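Local coordinates for carbonic anhydrase (Neosartorya fumigata, PDB 6LAC), which catalyses the zinc-dependent, reversible hydration of carbon dioxide to hydrogencarbonate as a beta-class carbonic anhydrase, at the interface of chains A and B. Residues are numbered along the deposited sequence; one frame, centred on the assembly and turned at random. Chains: chain A/B, Carbonic anhydrase.

The three contacts belong to one two-fold interface, and each recurs with the chains exchanged. Contacts 1 and 2 lie about 11 Å apart between the centres of their C-alpha atoms and share A:Tyr55; contact 3 lies about 17 Å from either. Strand 52-57 runs through all of them: contact 2 pairs it with its copy, contact 1 uses the tyrosine tips and contact 3 uses B:Phe53. Helix 66-77 and the 3-10 helix 58-60 serve both contact 1 and contact 3. Backbone pairing at the axis is thus flanked by side-chain packing that reaches the zinc-site loops, which may couple dimer formation to the metal centre.

Contact 1: the interface of chains A and B. Residues chain A 55, 65-67, 70-71; chain B 55, 58, 63, 65, 67, 107.
B:Ser67 grips the carboxylate of A:Asp65 with two donors. B:Ser67 OG, the hydroxyl, lies 2.7 Å from A:Asp65 OD2, on the anti lone pair, while its backbone N meets the same oxygen from above the carboxylate plane, 43° out of it. The reciprocal pair is less regular: A:Ser67 OG donates to the syn lone pair of B:Asp65 OD2 at a doubtfully short spacing, and its backbone N adds a weak bond. The aspartates break the local symmetry, CG being anti to the backbone N in A:Asp65 (chi1 178°) but between N and the carbonyl carbon in B:Asp65 (chi1 71°). Their side chains cross nearly at right angles, and A:Asp65 OD2 and B:Asp65 OD2 come within 3.2 Å, an approach doubtful as modelled. Nearby, A:Tyr55 OH and B:Tyr55 OH hydrogen-bond tip to tip at 3.0 Å, and water 2 links A:Tyr55 OH to B:Ser67 OG. The benzo edge of B:Trp107 presses on helix 66-77 of chain A, its CZ3 3.3 Å from A:Ala70 CB, with A:Ser67 OG in the ring plane. Further out, B:Leu58 CD1 lies over the centre of one indole face and B:Val63 CG1 toward the rim of the other, which would steady it. A:Thr71 OG1 donates to A:Ser67 O, 2.6 Å away, and shares water 1 with B:Leu58 N. This polar knot, edged by the indole, locks the N-terminal half of helix 66-77 onto the partner subunit.

Contact 2: the interface of chains A and B. Residues chain A 52-56; chain B 35, 54, 56.
A:Arg56 and B:Arg56 pair through their backbones in an antiparallel bridge. A:Arg56 N to B:Arg56 O and B:Arg56 N to A:Arg56 O are both 3.1 Å, joining the two copies of strand 52-57. Beside them, A:Glu54 N donates to B:Ser35 O at 3.0 Å, and B:Ser35 OG returns a bond of 2.7 Å to A:Glu54 O, approaching from 38° above the carbonyl plane.

Charged groups form a second layer. In each chain Arg56 turns side-on to its own Glu54, NE and NH2 both donating to OE2 from opposite faces of the carboxylate; the bend at chi3 (-65° in A:Arg56) folds the guanidinium back, with OE2 in its plane and the carboxylate nearly upright to it. Across the axis the salt bridges are longer, 3.6 Å from A:Arg56 NE to B:Glu54 OE1, with the two planes 23° apart. Waters 5 and 6 each span the two carboxylates, probably easing their repulsion.

Apolar contact comes from B:Ser35 CB, 3.5 Å above the face of the A:Phe53 ring and toward its rim.

Glu54 can bind a second zinc in this protein, but here its carboxylate is engaged by arginine and water. The site makes a sheet continuous across the dimer and fastens the loop after zinc ligand Cys34 to the partner's strand.

Contact 3: the interface of chains A and B. Residues chain A 36, 58, 93-94, 100, 103; chain B 53, 74, 78.
Helix 66-77 of chain B, with the residue just after it and strand 52-57, meets loops of chain A around residues 36, 93-94 and 100-103 and the 3-10 helix 58-60. B:Tyr74 is the main intruder: with CG anti to the backbone N (chi1 179°), its ring reaches among the loops. Three aliphatic groups of chain A lie on one side of the ring, around its rim: the A:Ile94 CG1 methylene, 3.6 Å from B:Tyr74 OH, the A:Leu58 CD2 methyl, 4.0 Å from B:Tyr74 CD2, and the A:Leu103 CD1 methyl near B:Tyr74 CD1. B:Ser78 CB backs the opposite face. A:Asn100, poorly ordered, passes beside the CE1 edge.

B:Phe53 offers its rim, CZ standing 3.9 Å from A:Leu58 CD2 and CD1 4.0 Å from A:Asp36 CB.

The polar link goes through water 7, which lies in the plane of the tyrosine ring, 2.7 Å from B:Tyr74 OH and 2.8 Å from A:Asp36 OD2. That carboxylate oxygen also accepts from A:His93 N, on its syn side but tilted 32° out of the carboxylate plane, tying the two loops together.

A:Asp36 is a zinc ligand with Cys34, His89 and Cys92, so this patch sits at the subunit boundary beside the metal, where the partner's helix packs against the active-site loops.

Contact 1: the interface of chains A and B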
loop_
_atom_site.group_PDB
_atom_site.type_symbol
_atom_site.label_atom_id
_atom_site.label_comp_id
_atom_site.label_asym_id
_atom_site.label_seq_id
_atom_site.Cartn_x
_atom_site.Cartn_y
_atom_site.Cartn_z
ATOM N N TYR A 55 4.164 -1.692 -1.355
ATOM C CA TYR A 55 3.365 -1.985 -0.160
ATOM C C TYR A 55 3.191 -0.657 0.533
ATOM O O TYR A 55 4.167 -0.017 0.955
ATOM C CB TYR A 55 4.063 -3.008 0.756
ATOM C CG TYR A 55 3.221 -3.377 1.958
ATOM C CD1 TYR A 55 1.967 -3.956 1.765
ATOM C CD2 TYR A 55 3.586 -3.075 3.248
ATOM C CE1 TYR A 55 1.101 -4.246 2.810
ATOM C CE2 TYR A 55 2.728 -3.371 4.310
ATOM C CZ TYR A 55 1.483 -3.934 4.083
ATOM O OH TYR A 55 0.527 -4.155 5.060
ATOM N N ASP A 65 2.654 -8.793 11.822
ATOM C CA ASP A 65 1.282 -9.133 11.384
ATOM C C ASP A 65 1.375 -9.977 10.119
ATOM O O ASP A 65 2.479 -10.079 9.511
ATOM C CB ASP A 65 0.454 -7.851 11.327
ATOM C CG ASP A 65 -0.975 -7.981 10.851
ATOM O OD1 ASP A 65 -1.707 -8.816 11.449
ATOM O OD2 ASP A 65 -1.355 -7.220 9.908
ATOM N N LEU A 66 0.288 -10.647 9.771
ATOM C CA LEU A 66 0.263 -11.535 8.597
ATOM C C LEU A 66 0.623 -10.724 7.350
ATOM O O LEU A 66 1.379 -11.273 6.521
ATOM C CB LEU A 66 -1.137 -12.138 8.450
ATOM C CG LEU A 66 -1.632 -13.019 9.599
ATOM C CD1 LEU A 66 -2.832 -13.827 9.137
ATOM C CD2 LEU A 66 -0.519 -13.929 10.095
ATOM N N SER A 67 0.042 -9.539 7.181
ATOM C CA SER A 67 0.222 -8.762 5.928
ATOM C C SER A 67 1.700 -8.438 5.730
ATOM O O SER A 67 2.269 -8.616 4.615
ATOM C CB SER A 67 -0.586 -7.494 5.926
ATOM O OG SER A 67 -1.937 -7.755 5.642
ATOM N N ALA A 70 3.654 -11.845 4.970
ATOM C CA ALA A 70 3.338 -12.418 3.647
ATOM C C ALA A 70 3.881 -11.528 2.517
ATOM O O ALA A 70 4.174 -12.021 1.423
ATOM C CB ALA A 70 1.852 -12.647 3.458
ATOM N N THR A 71 3.820 -10.203 2.702
ATOM C CA THR A 71 4.271 -9.275 1.643
ATOM C C THR A 71 5.790 -9.429 1.479
ATOM O O THR A 71 6.288 -9.575 0.356
ATOM C CB THR A 71 3.844 -7.843 1.957
ATOM O OG1 THR A 71 2.427 -7.835 2.088
ATOM C CG2 THR A 71 4.251 -6.921 0.837
ATOM N N TYR B 55 -3.970 2.223 0.465
ATOM C CA TYR B 55 -3.510 0.953 1.074
ATOM C C TYR B 55 -3.267 0.011 -0.055
ATOM O O TYR B 55 -4.149 -0.253 -0.869
ATOM C CB TYR B 55 -4.586 0.373 2.002
ATOM C CG TYR B 55 -4.087 -0.845 2.721
ATOM C CD1 TYR B 55 -3.000 -0.760 3.599
ATOM C CD2 TYR B 55 -4.573 -2.100 2.420
ATOM C CE1 TYR B 55 -2.423 -1.899 4.160
ATOM C CE2 TYR B 55 -4.072 -3.240 3.051
ATOM C CZ TYR B 55 -2.959 -3.142 3.872
ATOM O OH TYR B 55 -2.407 -4.267 4.460
ATOM N N LEU B 58 -1.143 -7.152 -1.196
ATOM C CA LEU B 58 -1.232 -8.326 -2.083
ATOM C C LEU B 58 -2.630 -8.474 -2.652
ATOM O O LEU B 58 -3.575 -8.698 -1.903
ATOM C CB LEU B 58 -0.827 -9.595 -1.347
ATOM C CG LEU B 58 0.609 -9.634 -0.854
ATOM C CD1 LEU B 58 0.813 -10.750 0.160
ATOM C CD2 LEU B 58 1.606 -9.729 -2.005
ATOM N N VAL B 63 -7.735 -8.884 4.157
ATOM C CA VAL B 63 -7.906 -10.198 4.800
ATOM C C VAL B 63 -8.133 -9.915 6.271
ATOM O O VAL B 63 -8.087 -8.733 6.699
ATOM C CB VAL B 63 -6.696 -11.072 4.450
ATOM C CG1 VAL B 63 -6.528 -11.217 2.965
ATOM C CG2 VAL B 63 -5.422 -10.545 5.082
ATOM N N ASP B 65 -6.829 -9.436 9.152
ATOM C CA ASP B 65 -5.595 -9.360 9.967
ATOM C C ASP B 65 -5.499 -7.999 10.628
ATOM O O ASP B 65 -6.422 -7.181 10.516
ATOM C CB ASP B 65 -4.347 -9.714 9.161
ATOM C CG ASP B 65 -3.954 -8.677 8.133
ATOM O OD1 ASP B 65 -4.724 -7.710 7.895
ATOM O OD2 ASP B 65 -2.847 -8.852 7.598
ATOM N N SER B 67 -3.501 -5.523 10.090
ATOM C CA SER B 67 -3.281 -4.431 9.097
ATOM C C SER B 67 -4.610 -3.977 8.485
ATOM O O SER B 67 -4.881 -2.784 8.407
ATOM C CB SER B 67 -2.294 -4.847 8.052
ATOM O OG SER B 67 -1.004 -4.873 8.586
ATOM N N TRP B 107 -4.259 -15.195 1.699
ATOM C CA TRP B 107 -4.393 -14.709 0.310
ATOM C C TRP B 107 -4.603 -15.876 -0.646
ATOM O O TRP B 107 -5.477 -15.821 -1.492
ATOM C CB TRP B 107 -3.171 -13.885 -0.105
ATOM C CG TRP B 107 -3.044 -12.638 0.715
ATOM C CD1 TRP B 107 -3.552 -11.399 0.384
ATOM C CD2 TRP B 107 -2.418 -12.495 2.004
ATOM N NE1 TRP B 107 -3.276 -10.539 1.392
ATOM C CE2 TRP B 107 -2.625 -11.166 2.417
ATOM C CE3 TRP B 107 -1.771 -13.365 2.877
ATOM C CZ2 TRP B 107 -2.160 -10.688 3.616
ATOM C CZ3 TRP B 107 -1.376 -12.899 4.101
ATOM C CH2 TRP B 107 -1.567 -11.584 4.472
HETATM O O HOH W 1 -0.302 -7.091 1.445
HETATM O O HOH W 2 0.325 -2.877 7.384
HETATM O O HOH W 3 -2.287 -6.623 3.504
#

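Contact 2: the interface of chains A and B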
loop_
_atom_site.group_PDB
_atom_site.type_symbol
_atom_site.label_atom_id
_atom_site.label_comp_id
_atom_site.label_asym_id
_atom_site.label_seq_id
_atom_site.Cartn_x
_atom_site.Cartn_y
_atom_site.Cartn_z
ATOM N N ILE A 52 8.469 -1.319 -9.666
ATOM C CA ILE A 52 8.029 -1.059 -8.277
ATOM C C ILE A 52 7.007 -2.127 -7.870
ATOM O O ILE A 52 6.006 -2.294 -8.543
ATOM C CB ILE A 52 7.477 0.367 -8.112
ATOM C CG1 ILE A 52 8.503 1.446 -8.537
ATOM C CG2 ILE A 52 6.991 0.599 -6.670
ATOM C CD1 ILE A 52 7.968 2.893 -8.506
ATOM N N PHE A 53 7.268 -2.790 -6.766
ATOM C CA PHE A 53 6.313 -3.678 -6.101
ATOM C C PHE A 53 6.010 -2.946 -4.801
ATOM O O PHE A 53 6.862 -2.862 -3.918
ATOM C CB PHE A 53 6.948 -5.063 -5.935
ATOM C CG PHE A 53 6.018 -6.038 -5.283
ATOM C CD1 PHE A 53 4.995 -6.602 -6.012
ATOM C CD2 PHE A 53 6.179 -6.388 -3.957
ATOM C CE1 PHE A 53 4.119 -7.469 -5.385
ATOM C CE2 PHE A 53 5.268 -7.245 -3.337
ATOM C CZ PHE A 53 4.252 -7.774 -4.066
ATOM N N GLU A 54 4.822 -2.352 -4.720
ATOM C CA GLU A 54 4.552 -1.299 -3.723
ATOM C C GLU A 54 3.712 -1.856 -2.582
ATOM O O GLU A 54 2.576 -2.329 -2.863
ATOM C CB GLU A 54 3.885 -0.149 -4.454
ATOM C CG GLU A 54 3.614 1.056 -3.580
ATOM C CD GLU A 54 2.983 2.234 -4.321
ATOM O OE1 GLU A 54 2.484 2.013 -5.430
ATOM O OE2 GLU A 54 2.931 3.335 -3.732
ATOM N N TYR A 55 4.164 -1.692 -1.355
ATOM C CA TYR A 55 3.365 -1.985 -0.160
ATOM C C TYR A 55 3.191 -0.657 0.533
ATOM O O TYR A 55 4.167 -0.017 0.955
ATOM C CB TYR A 55 4.063 -3.008 0.756
ATOM C CG TYR A 55 3.221 -3.377 1.958
ATOM C CD1 TYR A 55 1.967 -3.956 1.765
ATOM C CD2 TYR A 55 3.586 -3.075 3.248
ATOM C CE1 TYR A 55 1.101 -4.246 2.810
ATOM C CE2 TYR A 55 2.728 -3.371 4.310
ATOM C CZ TYR A 55 1.483 -3.934 4.083
ATOM O OH TYR A 55 0.527 -4.155 5.060
ATOM N N ARG A 56 1.955 -0.177 0.607
ATOM C CA ARG A 56 1.682 1.162 1.176
ATOM C C ARG A 56 0.770 1.009 2.357
ATOM O O ARG A 56 -0.349 0.501 2.209
ATOM C CB ARG A 56 1.188 2.127 0.121
ATOM C CG ARG A 56 1.132 3.551 0.663
ATOM C CD ARG A 56 1.037 4.530 -0.485
ATOM N NE ARG A 56 2.214 4.568 -1.353
ATOM C CZ ARG A 56 3.320 5.275 -1.169
ATOM N NH1 ARG A 56 3.470 6.061 -0.132
ATOM N NH2 ARG A 56 4.305 5.131 -2.046
ATOM N N SER B 35 -0.248 -4.418 -4.934
ATOM C CA SER B 35 1.222 -4.208 -4.948
ATOM C C SER B 35 1.856 -4.380 -6.322
ATOM O O SER B 35 2.891 -3.728 -6.516
ATOM C CB SER B 35 1.893 -5.078 -3.953
ATOM O OG SER B 35 1.393 -4.783 -2.640
ATOM N N GLU B 54 -4.000 5.723 0.595
ATOM C CA GLU B 54 -3.763 4.536 -0.246
ATOM C C GLU B 54 -3.315 3.362 0.585
ATOM O O GLU B 54 -2.251 3.472 1.277
ATOM C CB GLU B 54 -2.690 4.905 -1.262
ATOM C CG GLU B 54 -2.409 3.860 -2.318
ATOM C CD GLU B 54 -1.417 4.274 -3.394
ATOM O OE1 GLU B 54 -0.734 5.292 -3.232
ATOM O OE2 GLU B 54 -1.304 3.530 -4.396
ATOM N N ARG B 56 -2.007 -0.324 -0.261
ATOM C CA ARG B 56 -1.624 -1.157 -1.433
ATOM C C ARG B 56 -1.003 -2.445 -0.920
ATOM O O ARG B 56 0.011 -2.399 -0.239
ATOM C CB ARG B 56 -0.759 -0.370 -2.394
ATOM C CG ARG B 56 -0.553 -1.099 -3.715
ATOM C CD ARG B 56 -0.009 -0.214 -4.800
ATOM N NE ARG B 56 -0.904 0.867 -5.189
ATOM C CZ ARG B 56 -1.909 0.782 -6.052
ATOM N NH1 ARG B 56 -2.120 -0.304 -6.743
ATOM N NH2 ARG B 56 -2.707 1.818 -6.253
HETATM O O HOH W 4 3.311 -1.682 -8.305
HETATM O O HOH W 5 1.691 5.730 -4.438
HETATM O O HOH W 6 0.501 3.547 -6.521
#

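Contact 3: the interface of chains A and B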
loop_
_atom_site.group_PDB
_atom_site.type_symbol
_atom_site.label_atom_id
_atom_site.label_comp_id
_atom_site.label_asym_id
_atom_site.label_seq_id
_atom_site.Cartn_x
_atom_site.Cartn_y
_atom_site.Cartn_z
ATOM N N ASP A 36 -0.679 7.959 3.791
ATOM C CA ASP A 36 -1.076 9.399 3.645
ATOM C C ASP A 36 -0.005 10.185 2.911
ATOM O O ASP A 36 -0.076 11.423 2.916
ATOM C CB ASP A 36 -1.501 10.026 4.974
ATOM C CG ASP A 36 -0.372 10.194 5.976
ATOM O OD1 ASP A 36 0.826 10.127 5.582
ATOM O OD2 ASP A 36 -0.629 10.465 7.147
ATOM N N LEU A 58 0.111 2.004 6.945
ATOM C CA LEU A 58 0.125 3.053 7.978
ATOM C C LEU A 58 1.558 3.369 8.382
ATOM O O LEU A 58 2.262 2.481 8.867
ATOM C CB LEU A 58 -0.647 2.589 9.203
ATOM C CG LEU A 58 -2.137 2.314 9.024
ATOM C CD1 LEU A 58 -2.702 1.677 10.281
ATOM C CD2 LEU A 58 -2.867 3.608 8.683
ATOM N N HIS A 93 0.864 12.523 8.741
ATOM C CA HIS A 93 -0.064 12.715 9.867
ATOM C C HIS A 93 0.048 11.561 10.830
ATOM O O HIS A 93 -0.275 11.674 12.033
ATOM C CB HIS A 93 -1.507 12.918 9.382
ATOM C CG HIS A 93 -1.652 14.128 8.551
ATOM N ND1 HIS A 93 -1.810 15.396 9.066
ATOM C CD2 HIS A 93 -1.613 14.278 7.217
ATOM C CE1 HIS A 93 -1.874 16.269 8.072
ATOM N NE2 HIS A 93 -1.756 15.615 6.938
ATOM N N ILE A 94 0.580 10.422 10.395
ATOM C CA ILE A 94 0.689 9.246 11.271
ATOM C C ILE A 94 1.967 9.395 12.106
ATOM O O ILE A 94 1.885 9.288 13.377
ATOM C CB ILE A 94 0.572 7.961 10.424
ATOM C CG1 ILE A 94 -0.816 7.832 9.800
ATOM C CG2 ILE A 94 0.933 6.753 11.246
ATOM C CD1 ILE A 94 -0.870 6.825 8.698
ATOM N N ASN A 100 -2.240 9.989 18.652
ATOM C CA ASN A 100 -3.440 9.905 17.761
ATOM C C ASN A 100 -4.316 8.701 18.154
ATOM O O ASN A 100 -3.870 7.549 17.929
ATOM C CB ASN A 100 -3.087 9.819 16.270
ATOM C CG ASN A 100 -4.313 9.905 15.379
ATOM O OD1 ASN A 100 -5.296 9.199 15.592
ATOM N ND2 ASN A 100 -4.287 10.787 14.393
ATOM N N LEU A 103 -5.314 5.545 15.850
ATOM C CA LEU A 103 -4.191 4.641 15.468
ATOM C C LEU A 103 -4.080 3.513 16.499
ATOM O O LEU A 103 -3.812 3.797 17.662
ATOM C CB LEU A 103 -2.899 5.461 15.353
ATOM C CG LEU A 103 -1.725 4.746 14.687
ATOM C CD1 LEU A 103 -2.004 4.442 13.220
ATOM C CD2 LEU A 103 -0.448 5.553 14.846
ATOM N N PHE B 53 -5.982 8.224 0.235
ATOM C CA PHE B 53 -5.397 7.534 1.396
ATOM C C PHE B 53 -5.241 6.098 0.924
ATOM O O PHE B 53 -6.227 5.406 0.735
ATOM C CB PHE B 53 -6.281 7.693 2.619
ATOM C CG PHE B 53 -5.689 7.067 3.836
ATOM C CD1 PHE B 53 -4.672 7.690 4.521
ATOM C CD2 PHE B 53 -6.171 5.882 4.324
ATOM C CE1 PHE B 53 -4.120 7.112 5.643
ATOM C CE2 PHE B 53 -5.615 5.283 5.427
ATOM C CZ PHE B 53 -4.613 5.928 6.105
ATOM N N TYR B 74 -8.509 3.339 11.215
ATOM C CA TYR B 74 -7.929 4.694 11.139
ATOM C C TYR B 74 -8.688 5.528 10.092
ATOM O O TYR B 74 -8.992 6.700 10.306
ATOM C CB TYR B 74 -6.424 4.619 10.840
ATOM C CG TYR B 74 -5.719 5.926 10.712
ATOM C CD1 TYR B 74 -5.303 6.610 11.829
ATOM C CD2 TYR B 74 -5.500 6.537 9.496
ATOM C CE1 TYR B 74 -4.693 7.840 11.723
ATOM C CE2 TYR B 74 -4.877 7.758 9.363
ATOM C CZ TYR B 74 -4.461 8.426 10.501
ATOM O OH TYR B 74 -3.870 9.623 10.349
ATOM N N SER B 78 -10.346 8.289 12.438
ATOM C CA SER B 78 -9.459 9.475 12.408
ATOM C C SER B 78 -9.728 10.333 11.183
ATOM O O SER B 78 -9.832 11.580 11.319
ATOM C CB SER B 78 -8.016 9.058 12.518
ATOM O OG SER B 78 -7.154 10.144 12.255
HETATM O O HOH W 7 -3.344 10.244 7.803
#